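Local coordinates for protein glutaconate coenzyme a-transferase (Acidaminococcus fermentans, PDB 1POI) that catalyses the transfer of coenzyme A from acetyl-CoA to glutaconate and (R)-2-hydroxyglutarate in the fermentation of glutamate, at residues A[177-182]-A[186-191]. Numbering follows the deposited sequence.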
ATOM      1  N   ILE A 177      -1.136 -23.735  12.844  1.00 10.90           N
ATOM      2  CA  ILE A 177      -1.656 -22.903  11.749  1.00 10.85           C
ATOM      3  C   ILE A 177      -0.552 -22.384  10.788  1.00 11.17           C
ATOM      4  O   ILE A 177       0.619 -22.211  11.178  1.00  7.72           O
ATOM      5  CB  ILE A 177      -2.492 -21.681  12.287  1.00  9.82           C
ATOM      6  CG1 ILE A 177      -1.580 -20.623  12.898  1.00  6.59           C
ATOM      7  CG2 ILE A 177      -3.544 -22.128  13.288  1.00  6.59           C
ATOM      8  CD1 ILE A 177      -2.355 -19.516  13.574  1.00 11.99           C
ATOM      9  N   HIS A 178      -0.926 -22.129   9.536  1.00  9.65           N
ATOM     10  CA  HIS A 178       0.041 -21.639   8.560  1.00 11.14           C
ATOM     11  C   HIS A 178      -0.262 -20.193   8.140  1.00 12.76           C
ATOM     12  O   HIS A 178      -1.362 -19.889   7.700  1.00 16.75           O
ATOM     13  CB  HIS A 178       0.058 -22.548   7.330  1.00 10.75           C
ATOM     14  CG  HIS A 178       1.153 -22.216   6.376  1.00  8.96           C
ATOM     15  ND1 HIS A 178       2.475 -22.456   6.668  1.00 13.13           N
ATOM     16  CD2 HIS A 178       1.145 -21.519   5.222  1.00 14.49           C
ATOM     17  CE1 HIS A 178       3.239 -21.904   5.743  1.00 16.06           C
ATOM     18  NE2 HIS A 178       2.453 -21.328   4.854  1.00 18.90           N
ATOM     19  N   ALA A 179       0.717 -19.312   8.228  1.00 11.15           N
ATOM     20  CA  ALA A 179       0.475 -17.926   7.883  1.00 10.31           C
ATOM     21  C   ALA A 179       1.524 -17.386   6.919  1.00 13.66           C
ATOM     22  O   ALA A 179       2.586 -17.994   6.753  1.00 14.15           O
ATOM     23  CB  ALA A 179       0.459 -17.113   9.142  1.00 13.71           C
ATOM     24  N   GLN A 180       1.256 -16.224   6.318  1.00 12.66           N
ATOM     25  CA  GLN A 180       2.189 -15.641   5.358  1.00 11.03           C
ATOM     26  C   GLN A 180       3.393 -14.960   5.967  1.00 11.34           C
ATOM     27  O   GLN A 180       4.472 -14.987   5.380  1.00 14.84           O
ATOM     28  CB  GLN A 180       1.491 -14.697   4.391  1.00  6.03           C
ATOM     29  CG  GLN A 180       0.497 -15.385   3.486  1.00  4.42           C
ATOM     30  CD  GLN A 180      -0.818 -15.564   4.171  1.00  8.09           C
ATOM     31  OE1 GLN A 180      -0.930 -15.337   5.369  1.00 15.75           O
ATOM     32  NE2 GLN A 180      -1.841 -15.892   3.419  1.00  9.74           N
ATOM     33  N   GLN A 181       3.228 -14.343   7.128  1.00 12.51           N
ATOM     34  CA  GLN A 181       4.362 -13.671   7.785  1.00 13.65           C
ATOM     35  C   GLN A 181       4.245 -13.761   9.308  1.00 12.65           C
ATOM     36  O   GLN A 181       3.127 -13.782   9.864  1.00 13.58           O
ATOM     37  CB  GLN A 181       4.430 -12.189   7.392  1.00 13.52           C
ATOM     38  CG  GLN A 181       4.414 -11.891   5.908  1.00  9.50           C
ATOM     39  CD  GLN A 181       4.184 -10.429   5.642  1.00 11.04           C
ATOM     40  OE1 GLN A 181       3.066  -9.934   5.808  1.00 12.03           O
ATOM     41  NE2 GLN A 181       5.237  -9.717   5.254  1.00  9.10           N
ATOM     42  N   ALA A 182       5.394 -13.792   9.970  1.00  6.23           N
ATOM     43  CA  ALA A 182       5.455 -13.870  11.421  1.00  6.38           C
ATOM     44  C   ALA A 182       6.779 -13.273  11.861  1.00  9.15           C
ATOM     45  O   ALA A 182       7.699 -13.135  11.052  1.00 11.85           O
ATOM     46  CB  ALA A 182       5.339 -15.305  11.881  1.00  2.00           C
ATOM     47  N   GLY A 186       6.756 -14.084  17.619  1.00  9.16           N
ATOM     48  CA  GLY A 186       5.461 -14.731  17.488  1.00  7.68           C
ATOM     49  C   GLY A 186       4.320 -13.925  16.905  1.00  9.02           C
ATOM     50  O   GLY A 186       3.222 -14.476  16.750  1.00 10.38           O
ATOM     51  N   THR A 187       4.527 -12.637  16.611  1.00  7.59           N
ATOM     52  CA  THR A 187       3.450 -11.860  16.003  1.00  9.15           C
ATOM     53  C   THR A 187       3.185 -12.470  14.608  1.00 11.66           C
ATOM     54  O   THR A 187       4.111 -12.630  13.786  1.00  7.50           O
ATOM     55  CB  THR A 187       3.794 -10.373  15.871  1.00  9.67           C
ATOM     56  OG1 THR A 187       4.512  -9.934  17.031  1.00 11.35           O
ATOM     57  CG2 THR A 187       2.526  -9.567  15.766  1.00  3.89           C
ATOM     58  N   VAL A 188       1.917 -12.793  14.368  1.00 13.07           N
ATOM     59  CA  VAL A 188       1.456 -13.445  13.147  1.00 14.31           C
ATOM     60  C   VAL A 188       0.515 -12.634  12.260  1.00 16.45           C
ATOM     61  O   VAL A 188      -0.482 -12.077  12.738  1.00 17.05           O
ATOM     62  CB  VAL A 188       0.763 -14.766  13.509  1.00 12.50           C
ATOM     63  CG1 VAL A 188       0.105 -15.405  12.305  1.00 10.75           C
ATOM     64  CG2 VAL A 188       1.770 -15.694  14.139  1.00 14.28           C
ATOM     65  N   ARG A 189       0.819 -12.643  10.957  1.00 17.38           N
ATOM     66  CA  ARG A 189       0.054 -11.948   9.918  1.00 17.42           C
ATOM     67  C   ARG A 189      -0.540 -12.972   8.947  1.00 16.80           C
ATOM     68  O   ARG A 189       0.207 -13.646   8.243  1.00 16.85           O
ATOM     69  CB  ARG A 189       0.984 -11.042   9.101  1.00 18.54           C
ATOM     70  CG  ARG A 189       0.714  -9.555   9.202  1.00 20.83           C
ATOM     71  CD  ARG A 189       1.794  -8.767   8.463  1.00 23.13           C
ATOM     72  NE  ARG A 189       2.011  -7.440   9.047  1.00 26.07           N
ATOM     73  CZ  ARG A 189       2.712  -6.460   8.475  1.00 28.71           C
ATOM     74  NH1 ARG A 189       3.273  -6.626   7.280  1.00 26.89           N
ATOM     75  NH2 ARG A 189       2.914  -5.322   9.132  1.00 31.92           N
ATOM     76  N   ILE A 190      -1.862 -13.104   8.942  1.00 14.09           N
ATOM     77  CA  ILE A 190      -2.567 -13.990   8.027  1.00 14.10           C
ATOM     78  C   ILE A 190      -3.389 -13.133   7.015  1.00 16.42           C
ATOM     79  O   ILE A 190      -4.409 -12.541   7.394  1.00 17.72           O
ATOM     80  CB  ILE A 190      -3.596 -14.854   8.762  1.00 15.61           C
ATOM     81  CG1 ILE A 190      -2.925 -15.746   9.811  1.00 13.55           C
ATOM     82  CG2 ILE A 190      -4.412 -15.674   7.750  1.00 13.04           C
ATOM     83  CD1 ILE A 190      -3.945 -16.595  10.593  1.00  6.42           C
ATOM     84  N   TRP A 191      -2.951 -13.045   5.756  1.00 12.95           N
ATOM     85  CA  TRP A 191      -3.692 -12.294   4.737  1.00  6.15           C
ATOM     86  C   TRP A 191      -4.975 -13.073   4.320  1.00  6.45           C
ATOM     87  O   TRP A 191      -4.958 -14.300   4.218  1.00  3.61           O
ATOM     88  CB  TRP A 191      -2.838 -12.119   3.506  1.00  5.10           C
ATOM     89  CG  TRP A 191      -1.429 -11.685   3.734  1.00  4.91           C
ATOM     90  CD1 TRP A 191      -0.912 -11.054   4.831  1.00  6.95           C
ATOM     91  CD2 TRP A 191      -0.350 -11.812   2.800  1.00  3.84           C
ATOM     92  NE1 TRP A 191       0.430 -10.771   4.634  1.00  3.17           N
ATOM     93  CE2 TRP A 191       0.798 -11.225   3.395  1.00  3.01           C
ATOM     94  CE3 TRP A 191      -0.240 -12.363   1.524  1.00  2.00           C
ATOM     95  CZ2 TRP A 191       2.035 -11.172   2.748  1.00  3.66           C
ATOM     96  CZ3 TRP A 191       0.989 -12.314   0.890  1.00  8.96           C
ATOM     97  CH2 TRP A 191       2.115 -11.719   1.503  1.00  3.83           C
TER
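Gln181 and Arg189 form the hydrogen-bonded pair of a short antiparallel hairpin: Arg189 N donates to Gln181 O at 2.8 Å, and Gln181 N returns to Arg189 O at 3.3 Å. Gln180 N also reaches Arg189 O, weakly (124° at the hydrogen), so two residues face one, the definition of a classic beta bulge. Beyond it, the side chains of Gln180 and Gln181 both engage Trp191. The Gln180 amide stacks on the indole, planes 14° apart, with CB over the six-membered ring in a CH-pi contact; a bend at chi2 (83°) brings OE1 back to accept Trp191 N at 3.1 Å, from above the carbonyl plane. Gln181 OE1 instead meets the indole edge, taking Trp191 NE1 at 3.0 Å nearly in the ring plane, though again from above the amide's own carbonyl plane. A leucine in place of Trp191 would probably leave Gln181 OE1 without its indole donor and take away the ring face on which Gln180 CB and CG rest. Apolar contacts flank the bulge, with Ala179 CB 3.6 Å from Val188 CG1 and also against Ile190. Strand 174-179 belongs to the parallel sheet; the backbone bends at Gln180 into strand 181-182 of a separate mixed sheet, between strands 188-189 and 213-214, while helix 197-203 packs against Ile177 and Ile190.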